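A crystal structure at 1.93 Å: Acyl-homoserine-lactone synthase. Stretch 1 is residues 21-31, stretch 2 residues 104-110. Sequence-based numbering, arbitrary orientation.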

# COMPACT_ATOMS: atom_id res chain seq x y z
N ARG A 21 15.93 -3.99 6.27
CA ARG A 21 15.02 -4.12 7.44
C ARG A 21 13.59 -4.35 6.94
O ARG A 21 12.89 -5.14 7.53
CB ARG A 21 15.14 -2.89 8.35
CG ARG A 21 16.48 -2.85 9.08
CD ARG A 21 16.51 -1.91 10.26
NE ARG A 21 16.01 -0.58 9.95
CZ ARG A 21 16.74 0.41 9.45
NH1 ARG A 21 18.03 0.22 9.17
NH2 ARG A 21 16.15 1.58 9.24
N TYR A 22 13.19 -3.65 5.87
CA TYR A 22 11.82 -3.73 5.32
C TYR A 22 11.55 -5.20 4.91
O TYR A 22 10.48 -5.73 5.26
CB TYR A 22 11.71 -2.76 4.14
CG TYR A 22 10.48 -2.97 3.31
CD1 TYR A 22 9.22 -2.68 3.83
CD2 TYR A 22 10.54 -3.51 2.02
CE1 TYR A 22 8.07 -2.97 3.13
CE2 TYR A 22 9.38 -3.71 1.28
CZ TYR A 22 8.14 -3.38 1.80
OH TYR A 22 7.02 -3.62 1.06
N PHE A 23 12.46 -5.85 4.18
CA PHE A 23 12.23 -7.25 3.73
C PHE A 23 12.24 -8.24 4.91
O PHE A 23 11.56 -9.29 4.91
CB PHE A 23 13.20 -7.62 2.63
CG PHE A 23 12.75 -6.99 1.33
CD1 PHE A 23 13.48 -5.96 0.76
CD2 PHE A 23 11.61 -7.43 0.69
CE1 PHE A 23 13.06 -5.35 -0.43
CE2 PHE A 23 11.21 -6.84 -0.50
CZ PHE A 23 11.91 -5.78 -1.04
N ARG A 24 12.95 -7.91 5.97
CA ARG A 24 12.97 -8.73 7.22
C ARG A 24 11.64 -8.56 7.92
O ARG A 24 11.10 -9.55 8.44
CB ARG A 24 14.14 -8.31 8.13
CG ARG A 24 15.50 -8.62 7.51
CD ARG A 24 16.67 -8.78 8.50
NE ARG A 24 18.00 -8.35 8.04
CZ ARG A 24 18.50 -8.36 6.78
NH1 ARG A 24 17.77 -8.77 5.75
NH2 ARG A 24 19.74 -7.91 6.56
N ILE A 25 11.14 -7.33 8.00
CA ILE A 25 9.82 -7.00 8.58
C ILE A 25 8.72 -7.78 7.85
O ILE A 25 7.79 -8.33 8.51
CB ILE A 25 9.62 -5.49 8.59
CG1 ILE A 25 10.50 -4.86 9.67
CG2 ILE A 25 8.17 -5.17 8.79
CD1 ILE A 25 10.49 -3.32 9.65
N ARG A 26 8.78 -7.84 6.54
CA ARG A 26 7.78 -8.63 5.76
C ARG A 26 7.82 -10.11 6.14
O ARG A 26 6.74 -10.79 6.19
CB ARG A 26 8.07 -8.37 4.28
CG ARG A 26 7.49 -7.01 3.93
CD ARG A 26 7.64 -6.61 2.53
NE ARG A 26 7.12 -7.64 1.62
CZ ARG A 26 7.22 -7.53 0.31
NH1 ARG A 26 7.52 -6.36 -0.22
NH2 ARG A 26 7.00 -8.56 -0.46
N TYR A 27 8.99 -10.62 6.48
CA TYR A 27 9.08 -11.99 7.03
C TYR A 27 8.31 -12.05 8.35
O TYR A 27 7.45 -12.93 8.49
CB TYR A 27 10.53 -12.42 7.21
CG TYR A 27 10.67 -13.56 8.15
CD1 TYR A 27 10.48 -14.84 7.67
CD2 TYR A 27 10.91 -13.38 9.51
CE1 TYR A 27 10.59 -15.93 8.49
CE2 TYR A 27 11.03 -14.48 10.35
CZ TYR A 27 10.84 -15.75 9.84
OH TYR A 27 10.95 -16.90 10.57
N ASP A 28 8.53 -11.08 9.24
CA ASP A 28 7.84 -11.08 10.57
C ASP A 28 6.32 -11.03 10.38
O ASP A 28 5.59 -11.75 11.10
CB ASP A 28 8.33 -9.94 11.44
CG ASP A 28 9.81 -9.99 11.79
OD1 ASP A 28 10.36 -11.08 11.90
OD2 ASP A 28 10.40 -8.92 11.90
N ILE A 29 5.84 -10.26 9.44
CA ILE A 29 4.40 -9.96 9.27
C ILE A 29 3.73 -11.06 8.47
O ILE A 29 2.65 -11.51 8.88
CB ILE A 29 4.22 -8.62 8.55
CG1 ILE A 29 4.56 -7.44 9.45
CG2 ILE A 29 2.81 -8.49 7.95
CD1 ILE A 29 4.60 -6.15 8.66
N TYR A 30 4.30 -11.41 7.32
CA TYR A 30 3.59 -12.21 6.31
C TYR A 30 3.93 -13.68 6.47
O TYR A 30 3.02 -14.51 6.17
CB TYR A 30 3.88 -11.73 4.87
CG TYR A 30 3.34 -10.36 4.63
CD1 TYR A 30 4.15 -9.25 4.76
CD2 TYR A 30 1.99 -10.15 4.36
CE1 TYR A 30 3.65 -7.97 4.57
CE2 TYR A 30 1.46 -8.87 4.21
CZ TYR A 30 2.29 -7.78 4.34
OH TYR A 30 1.79 -6.54 4.17
N VAL A 31 5.20 -14.02 6.72
CA VAL A 31 5.59 -15.46 6.76
C VAL A 31 5.27 -15.98 8.17
O VAL A 31 4.64 -17.08 8.22
CB VAL A 31 7.04 -15.72 6.32
CG1 VAL A 31 7.52 -17.12 6.63
CG2 VAL A 31 7.14 -15.42 4.80
N THR A 104 -0.43 -2.51 -2.71
CA THR A 104 -0.34 -3.80 -1.99
C THR A 104 0.41 -3.54 -0.67
O THR A 104 1.09 -2.49 -0.53
CB THR A 104 0.32 -4.85 -2.89
OG1 THR A 104 1.52 -4.31 -3.46
CG2 THR A 104 -0.58 -5.31 -4.03
N ARG A 105 0.39 -4.52 0.21
CA ARG A 105 1.31 -4.58 1.38
C ARG A 105 1.15 -3.34 2.26
O ARG A 105 2.13 -2.74 2.62
CB ARG A 105 2.70 -4.85 0.84
CG ARG A 105 2.74 -6.12 0.02
CD ARG A 105 2.02 -7.38 0.52
NE ARG A 105 2.46 -8.55 -0.25
CZ ARG A 105 3.49 -9.30 0.11
NH1 ARG A 105 3.93 -9.24 1.36
NH2 ARG A 105 3.87 -10.30 -0.65
N PHE A 106 -0.09 -2.98 2.61
CA PHE A 106 -0.33 -1.97 3.64
C PHE A 106 -0.08 -2.61 4.99
O PHE A 106 -0.62 -3.70 5.22
CB PHE A 106 -1.77 -1.47 3.61
CG PHE A 106 -2.12 -0.60 4.78
CD1 PHE A 106 -1.74 0.74 4.81
CD2 PHE A 106 -2.82 -1.13 5.86
CE1 PHE A 106 -2.13 1.55 5.88
CE2 PHE A 106 -3.17 -0.33 6.93
CZ PHE A 106 -2.84 1.01 6.93
N PHE A 107 0.80 -2.05 5.78
CA PHE A 107 0.94 -2.53 7.18
C PHE A 107 1.27 -1.36 8.10
O PHE A 107 1.92 -0.36 7.70
CB PHE A 107 2.05 -3.58 7.26
CG PHE A 107 3.40 -2.99 6.96
CD1 PHE A 107 3.78 -2.69 5.66
CD2 PHE A 107 4.26 -2.66 7.99
CE1 PHE A 107 5.01 -2.11 5.40
CE2 PHE A 107 5.52 -2.15 7.72
CZ PHE A 107 5.89 -1.88 6.44
N VAL A 108 0.89 -1.57 9.35
CA VAL A 108 1.27 -0.76 10.50
C VAL A 108 1.84 -1.70 11.56
O VAL A 108 1.19 -2.76 11.95
CB VAL A 108 0.03 -0.00 11.04
CG1 VAL A 108 0.40 0.94 12.16
CG2 VAL A 108 -0.69 0.73 9.91
N MET A 109 2.99 -1.30 12.07
CA MET A 109 3.66 -2.12 13.08
C MET A 109 2.84 -1.98 14.36
O MET A 109 2.10 -1.01 14.54
CB MET A 109 5.13 -1.71 13.25
CG MET A 109 5.89 -1.80 11.96
SD MET A 109 6.00 -3.55 11.43
CE MET A 109 7.12 -4.21 12.67
N PRO A 110 2.81 -3.04 15.19
CA PRO A 110 2.23 -2.93 16.53
C PRO A 110 2.79 -1.71 17.31
O PRO A 110 1.96 -0.95 17.82
CB PRO A 110 2.53 -4.30 17.17
CG PRO A 110 3.49 -5.03 16.23
CD PRO A 110 3.31 -4.39 14.88
O HOH W 1 4.75 -2.45 1.98
O HOH W 2 -0.60 -6.07 3.84

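Residues 21-31 belong to a helix and residues 104-108 to a strand, both of which begin earlier in the chain; M109 and P110 continue beyond the strand as loop or turn. The two axes cross at nearly a right angle, 87°, and approach to 10.8 Å. That spacing leaves room for side chains between the backbones. The helix carries a wider pi-type turn at 27-31. The nearest CA pairs are I29 CA to F107 CA at 8.5 Å and R26 CA to R105 CA at 8.8 Å. R105 is unusual for a strand residue, with positive phi (58/48).

No direct hydrogen bond joins the stretches. Apolar packing, one cation-pi contact and two waters connect them.

F107 points toward the helix and is buried. I29 CD1 lies 3.6 Å from F107 CD2, I25 CG2 lies 4.2 Å from F107 CE2, and Y22 CE1 lies 3.9 Å from F107 CE1. The two isoleucines sit one helical turn apart, so both can reach the same ring. M109 extends this apolar patch. M109 SD is 3.8 Å from I25 CG2 and 4.0 Å from I29 CD1. F106 and V108 point away from the helix, alternating with R105 and F107, which point toward it.

R105 loses the most surface here, 104 Å². Its guanidinium lies over one face of the Y30 ring, with R105 CZ 4.4 Å from the ring centroid and 2° off the normal. The flat aromatic face suits the cation. R105 NH1 also comes within 3.6 Å of R26 NE. These are like charges, but both side chains have hydrogen-bond partners elsewhere in the structure. R26 NH1 also donates to Y22 OH at 3.1 Å, within the helix.

The tyrosine hydroxyls reach the strand backbone through water. Water 1 is 2.7 Å from Y22 OH and donates to R105 O at 2.7 Å. Water 2 is 2.5 Å from Y30 OH and donates to F106 O at 2.7 Å.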